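Local atomic coordinates of aminoglycoside N(6')acetyltransferase (Legionella pneumophila subsp. pneumophila, PDB entry 3F5B), a protein that probably transfers an acetyl group from acetyl-coenzyme A to the 6'-amino group of aminoglycosides, as an acyltransferase of the GNAT superfamily. Residues L111-Q114 with M115-F119; N138-A141 with V142-K146. One frame throughout, in Å; residues are numbered along the deposited sequence.

Interaction 1 (L111-Q114 with M115-F119); sequences LSVQ and MIHEF
Leu111 to Phe119 form about two and a half turns of one alpha-helix, where the carbonyls of Leu111, Ser112, Val113 and Gln114 each accept from the amide four residues on, in Met115, Ile116, His117 and Glu118. This helix, 109-123, is the crossover of a beta-alpha-beta unit in the GNAT fold, leading from strand 94-101 to the parallel strand 129-132. The four bonds are even in length, the one from His117 N to Val113 O measuring 2.9 Å.

Side chains pair on the same i to i+4 spacing. Gln114 and Glu118 run side by side. With CG anti to the backbone N (chi1 -178°) and the chain extended, Gln114 carries its amide along the helix, and NE2 donates to Glu118 OE2 over 2.9 Å in an almost perfectly straight bond (178°). OE2 lies in the plane of the Gln114 amide, yet NE2 meets it from above the carboxylate plane, the two flat groups being steeply turned against each other. Both carboxylate oxygens are also held by the chain entering strand 15-19: OE2 takes Arg14 N and OE1 takes Phe15 N, which fixes the rotation of the group and would probably favour its charged form.

Next to this pair, Val113 makes a CH-pi contact with His117: CG1 sits over the ring face, 3.9 Å from its centroid, while Val113 O lies over the same face, displaced toward the rim. His117 NE2 is hydrogen-bonded to Ala148 O of helix 139-148.

Toward the sheet, Met115 (selenomethionine) and Ile116 pack on strand 94-101, against Ile101 and Leu99 respectively. Ile116 has CG1 beside its own backbone N (chi1 -70°), which lays that methylene 3.2 Å from Ser112 O.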
loop_
_atom_site.group_PDB
_atom_site.type_symbol
_atom_site.label_atom_id
_atom_site.label_comp_id
_atom_site.label_asym_id
_atom_site.label_seq_id
_atom_site.Cartn_x
_atom_site.Cartn_y
_atom_site.Cartn_z
ATOM N N LEU A 111 12.289 -7.369 -3.494
ATOM C CA LEU A 111 10.974 -7.800 -3.968
ATOM C C LEU A 111 9.844 -6.811 -3.605
ATOM O O LEU A 111 8.934 -6.574 -4.414
ATOM C CB LEU A 111 10.633 -9.171 -3.391
ATOM C CG LEU A 111 9.399 -9.847 -4.002
ATOM C CD1 LEU A 111 9.513 -11.381 -3.953
ATOM C CD2 LEU A 111 8.112 -9.378 -3.288
ATOM N N SER A 112 9.873 -6.287 -2.380
ATOM C CA SER A 112 8.841 -5.334 -1.939
ATOM C C SER A 112 8.897 -4.051 -2.772
ATOM O O SER A 112 7.866 -3.521 -3.150
ATOM C CB SER A 112 9.006 -4.993 -0.464
ATOM O OG SER A 112 8.806 -6.160 0.320
ATOM N N VAL A 113 10.111 -3.580 -3.079
ATOM C CA VAL A 113 10.288 -2.390 -3.879
ATOM C C VAL A 113 9.730 -2.658 -5.281
ATOM O O VAL A 113 9.012 -1.833 -5.859
ATOM C CB VAL A 113 11.780 -1.930 -3.919
ATOM C CG1 VAL A 113 11.973 -0.815 -4.952
ATOM C CG2 VAL A 113 12.218 -1.436 -2.524
ATOM N N GLN A 114 10.039 -3.824 -5.824
ATOM C CA GLN A 114 9.564 -4.134 -7.150
ATOM C C GLN A 114 8.035 -4.178 -7.127
ATOM O O GLN A 114 7.386 -3.686 -8.026
ATOM C CB GLN A 114 10.123 -5.469 -7.635
ATOM C CG GLN A 114 9.677 -5.821 -9.072
ATOM C CD GLN A 114 10.265 -7.127 -9.567
ATOM O OE1 GLN A 114 11.240 -7.623 -9.001
ATOM N NE2 GLN A 114 9.680 -7.693 -10.634
HETATM N N MSE A 115 7.466 -4.798 -6.115
HETATM C CA MSE A 115 5.991 -4.882 -6.051
HETATM C C MSE A 115 5.356 -3.497 -5.951
HETATM O O MSE A 115 4.341 -3.211 -6.631
HETATM C CB MSE A 115 5.524 -5.759 -4.895
HETATM C CG MSE A 115 4.013 -6.108 -4.969
HETATM SE SE MSE A 115 3.257 -6.201 -3.171
HETATM C CE MSE A 115 3.531 -4.364 -2.715
ATOM N N ILE A 116 5.936 -2.653 -5.090
ATOM C CA ILE A 116 5.455 -1.285 -4.954
ATOM C C ILE A 116 5.480 -0.586 -6.317
ATOM O O ILE A 116 4.463 -0.017 -6.748
ATOM C CB ILE A 116 6.292 -0.473 -3.904
ATOM C CG1 ILE A 116 6.010 -0.975 -2.474
ATOM C CG2 ILE A 116 6.053 1.042 -4.083
ATOM C CD1 ILE A 116 7.015 -0.518 -1.426
ATOM N N HIS A 117 6.624 -0.642 -7.000
ATOM C CA HIS A 117 6.751 0.024 -8.296
ATOM C C HIS A 117 5.792 -0.531 -9.340
ATOM O O HIS A 117 5.133 0.236 -10.067
ATOM C CB HIS A 117 8.168 -0.013 -8.835
ATOM C CG HIS A 117 9.130 0.823 -8.046
ATOM N ND1 HIS A 117 10.486 0.782 -8.264
ATOM C CD2 HIS A 117 8.935 1.687 -7.021
ATOM C CE1 HIS A 117 11.089 1.601 -7.418
ATOM N NE2 HIS A 117 10.168 2.174 -6.662
ATOM N N GLU A 118 5.685 -1.849 -9.401
ATOM C CA GLU A 118 4.745 -2.439 -10.372
ATOM C C GLU A 118 3.285 -2.111 -10.058
ATOM O O GLU A 118 2.470 -1.923 -10.960
ATOM C CB GLU A 118 4.953 -3.949 -10.451
ATOM C CG GLU A 118 6.292 -4.345 -11.116
ATOM C CD GLU A 118 6.395 -5.856 -11.314
ATOM O OE1 GLU A 118 5.431 -6.537 -10.929
ATOM O OE2 GLU A 118 7.425 -6.367 -11.838
ATOM N N PHE A 119 2.930 -2.055 -8.784
ATOM C CA PHE A 119 1.553 -1.687 -8.420
ATOM C C PHE A 119 1.214 -0.260 -8.858
ATOM O O PHE A 119 0.171 -0.015 -9.504
ATOM C CB PHE A 119 1.346 -1.869 -6.934
ATOM C CG PHE A 119 -0.026 -1.468 -6.441
ATOM C CD1 PHE A 119 -1.171 -2.186 -6.815
ATOM C CD2 PHE A 119 -0.167 -0.380 -5.589
ATOM C CE1 PHE A 119 -2.447 -1.810 -6.343
ATOM C CE2 PHE A 119 -1.449 0.003 -5.107
ATOM C CZ PHE A 119 -2.578 -0.713 -5.483
#

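Interaction 2 (N138-A141 with V142-K146); sequences NERA and VHVYK. With CHX (cyclohexane), chain D; EDO (1,2-ethanediol), chain I.
Asn138 is the N-cap of helix 139-148, a helix of the GNAT fold, and its side chain and main chain both serve the first turn. OD1 accepts a weak capping bond from Ala141 N at 3.4 Å, while the carbonyl oxygen accepts from Val142 N. Glu139, Arg140 and Ala141 continue the i to i+4 series, accepting from His143, Val144 and Tyr145, and the bond from Tyr145 N to Ala141 O is the shortest of the four at 2.8 Å.

Packing of the ring centres on Ala141 and Tyr145. The tyrosine has CG beside its backbone N (chi1 -56°), a turn that lays the ring back along the preceding helical turn. One face therefore receives Ala141 O, 3.1 Å above the ring plane and displaced toward the rim. The apolar contact is made by Ala141 CB, which lies 3.9 Å from Tyr145 CE2.

Two bound molecules extend the contact. Cyclohexane meets the tyrosine at its edge, with C5 near the ring plane and C4 coming within 3.2 Å of Tyr145 OH, in a pocket that Asp98, Leu99, Phe100, Ile132 and Pro134 complete. A 1,2-ethanediol, probably from the crystallisation liquor, spans Arg140 and Tyr145: its O2 donates a weak bond to Tyr145 OH, and its O1 accepts from Arg140 NH2. The extended arginine presents its guanidinium edge to the diol, while NH1 is held by Ile107 O just ahead of helix 109-123. The NH2 to O1 bond is 3.1 Å long and bends to 149° at the hydrogen.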
loop_
_atom_site.group_PDB
_atom_site.type_symbol
_atom_site.label_atom_id
_atom_site.label_comp_id
_atom_site.label_asym_id
_atom_site.label_seq_id
_atom_site.Cartn_x
_atom_site.Cartn_y
_atom_site.Cartn_z
ATOM N N ASN A 138 8.546 1.240 12.911
ATOM C CA ASN A 138 8.552 0.183 11.908
ATOM C C ASN A 138 9.733 0.450 10.971
ATOM O O ASN A 138 9.555 0.896 9.842
ATOM C CB ASN A 138 7.194 0.152 11.157
ATOM C CG ASN A 138 7.033 -1.047 10.233
ATOM O OD1 ASN A 138 7.969 -1.813 9.998
ATOM N ND2 ASN A 138 5.833 -1.204 9.700
ATOM N N GLU A 139 10.949 0.230 11.481
ATOM C CA GLU A 139 12.175 0.585 10.774
ATOM C C GLU A 139 12.354 -0.101 9.417
ATOM O O GLU A 139 12.853 0.509 8.464
ATOM C CB GLU A 139 13.397 0.361 11.695
ATOM C CG GLU A 139 13.248 1.089 13.052
ATOM C CD GLU A 139 14.471 1.006 13.966
ATOM O OE1 GLU A 139 15.543 0.506 13.559
ATOM O OE2 GLU A 139 14.349 1.459 15.124
ATOM N N ARG A 140 11.937 -1.359 9.301
ATOM C CA ARG A 140 12.055 -2.064 8.018
ATOM C C ARG A 140 11.179 -1.470 6.913
ATOM O O ARG A 140 11.615 -1.353 5.757
ATOM C CB ARG A 140 11.707 -3.534 8.178
ATOM C CG ARG A 140 12.234 -4.402 7.047
ATOM C CD ARG A 140 11.884 -5.857 7.311
ATOM N NE ARG A 140 12.528 -6.784 6.370
ATOM C CZ ARG A 140 12.009 -7.112 5.188
ATOM N NH1 ARG A 140 12.651 -7.973 4.390
ATOM N NH2 ARG A 140 10.836 -6.574 4.816
ATOM N N ALA A 141 9.930 -1.153 7.258
ATOM C CA ALA A 141 9.014 -0.510 6.305
ATOM C C ALA A 141 9.568 0.836 5.823
ATOM O O ALA A 141 9.613 1.105 4.618
ATOM C CB ALA A 141 7.631 -0.336 6.945
ATOM N N VAL A 142 10.041 1.662 6.770
ATOM C CA VAL A 142 10.586 2.976 6.439
ATOM C C VAL A 142 11.729 2.787 5.438
ATOM O O VAL A 142 11.854 3.528 4.448
ATOM C CB VAL A 142 11.117 3.703 7.733
ATOM C CG1 VAL A 142 12.026 4.885 7.409
ATOM C CG2 VAL A 142 9.961 4.116 8.658
ATOM N N HIS A 143 12.580 1.805 5.728
ATOM C CA HIS A 143 13.736 1.499 4.889
ATOM C C HIS A 143 13.337 1.045 3.469
ATOM O O HIS A 143 13.850 1.545 2.456
ATOM C CB HIS A 143 14.604 0.428 5.558
ATOM C CG HIS A 143 15.795 0.050 4.741
ATOM N ND1 HIS A 143 16.974 0.762 4.782
ATOM C CD2 HIS A 143 15.974 -0.924 3.818
ATOM C CE1 HIS A 143 17.841 0.218 3.947
ATOM N NE2 HIS A 143 17.258 -0.802 3.349
ATOM N N VAL A 144 12.431 0.086 3.402
ATOM C CA VAL A 144 11.887 -0.336 2.091
ATOM C C VAL A 144 11.253 0.832 1.338
ATOM O O VAL A 144 11.497 1.017 0.154
ATOM C CB VAL A 144 10.863 -1.474 2.275
ATOM C CG1 VAL A 144 10.058 -1.696 1.019
ATOM C CG2 VAL A 144 11.569 -2.754 2.784
ATOM N N TYR A 145 10.438 1.643 2.001
ATOM C CA TYR A 145 9.778 2.723 1.245
ATOM C C TYR A 145 10.816 3.718 0.756
ATOM O O TYR A 145 10.728 4.200 -0.370
ATOM C CB TYR A 145 8.692 3.430 2.073
ATOM C CG TYR A 145 7.646 2.477 2.595
ATOM C CD1 TYR A 145 7.406 1.261 1.953
ATOM C CD2 TYR A 145 6.913 2.779 3.729
ATOM C CE1 TYR A 145 6.462 0.377 2.419
ATOM C CE2 TYR A 145 5.946 1.893 4.203
ATOM C CZ TYR A 145 5.740 0.701 3.544
ATOM O OH TYR A 145 4.806 -0.180 3.988
ATOM N N LYS A 146 11.820 4.026 1.587
ATOM C CA LYS A 146 12.906 4.893 1.118
ATOM C C LYS A 146 13.607 4.290 -0.112
ATOM O O LYS A 146 13.933 5.016 -1.058
ATOM C CB LYS A 146 13.944 5.192 2.219
ATOM C CG LYS A 146 13.487 6.241 3.240
ATOM C CD LYS A 146 14.659 6.862 3.988
ATOM C CE LYS A 146 14.919 6.128 5.262
ATOM N NZ LYS A 146 15.928 6.871 6.051
HETATM C C1 CHX D . 1.712 -0.579 7.937
HETATM C C2 CHX D . 1.371 -1.266 6.611
HETATM C C3 CHX D . 0.900 -0.255 5.558
HETATM C C4 CHX D . 2.024 0.713 5.170
HETATM C C5 CHX D . 2.987 1.011 6.336
HETATM C C6 CHX D . 2.372 0.800 7.733
HETATM C C1 EDO I . 8.229 -3.441 4.885
HETATM O O1 EDO I . 8.849 -4.440 5.727
HETATM C C2 EDO I . 6.920 -3.968 4.301
HETATM O O2 EDO I . 5.853 -3.008 4.425
#

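Both contacts show i to i+4 spacing bringing side chains together along a helix, and both are partly buried, with four of eight touching residues buried in each. Interaction 1 lies on the crossover helix, with one side on the sheet and an amide-carboxylate pair beside strand 15-19. Interaction 2 lies at the start of helix 139-148 and alone has exposed residues, Glu139, Arg140 and His143; capping and bound small molecules replace that pair there. The two helices pack on each other: Ile116 CD1 lies 3.8 Å from Tyr145 CD1, and Ser112 CB is equally near Val144 CG1. Tyr145 thus joins the apolar interface with interaction 1 to the cyclohexane pocket.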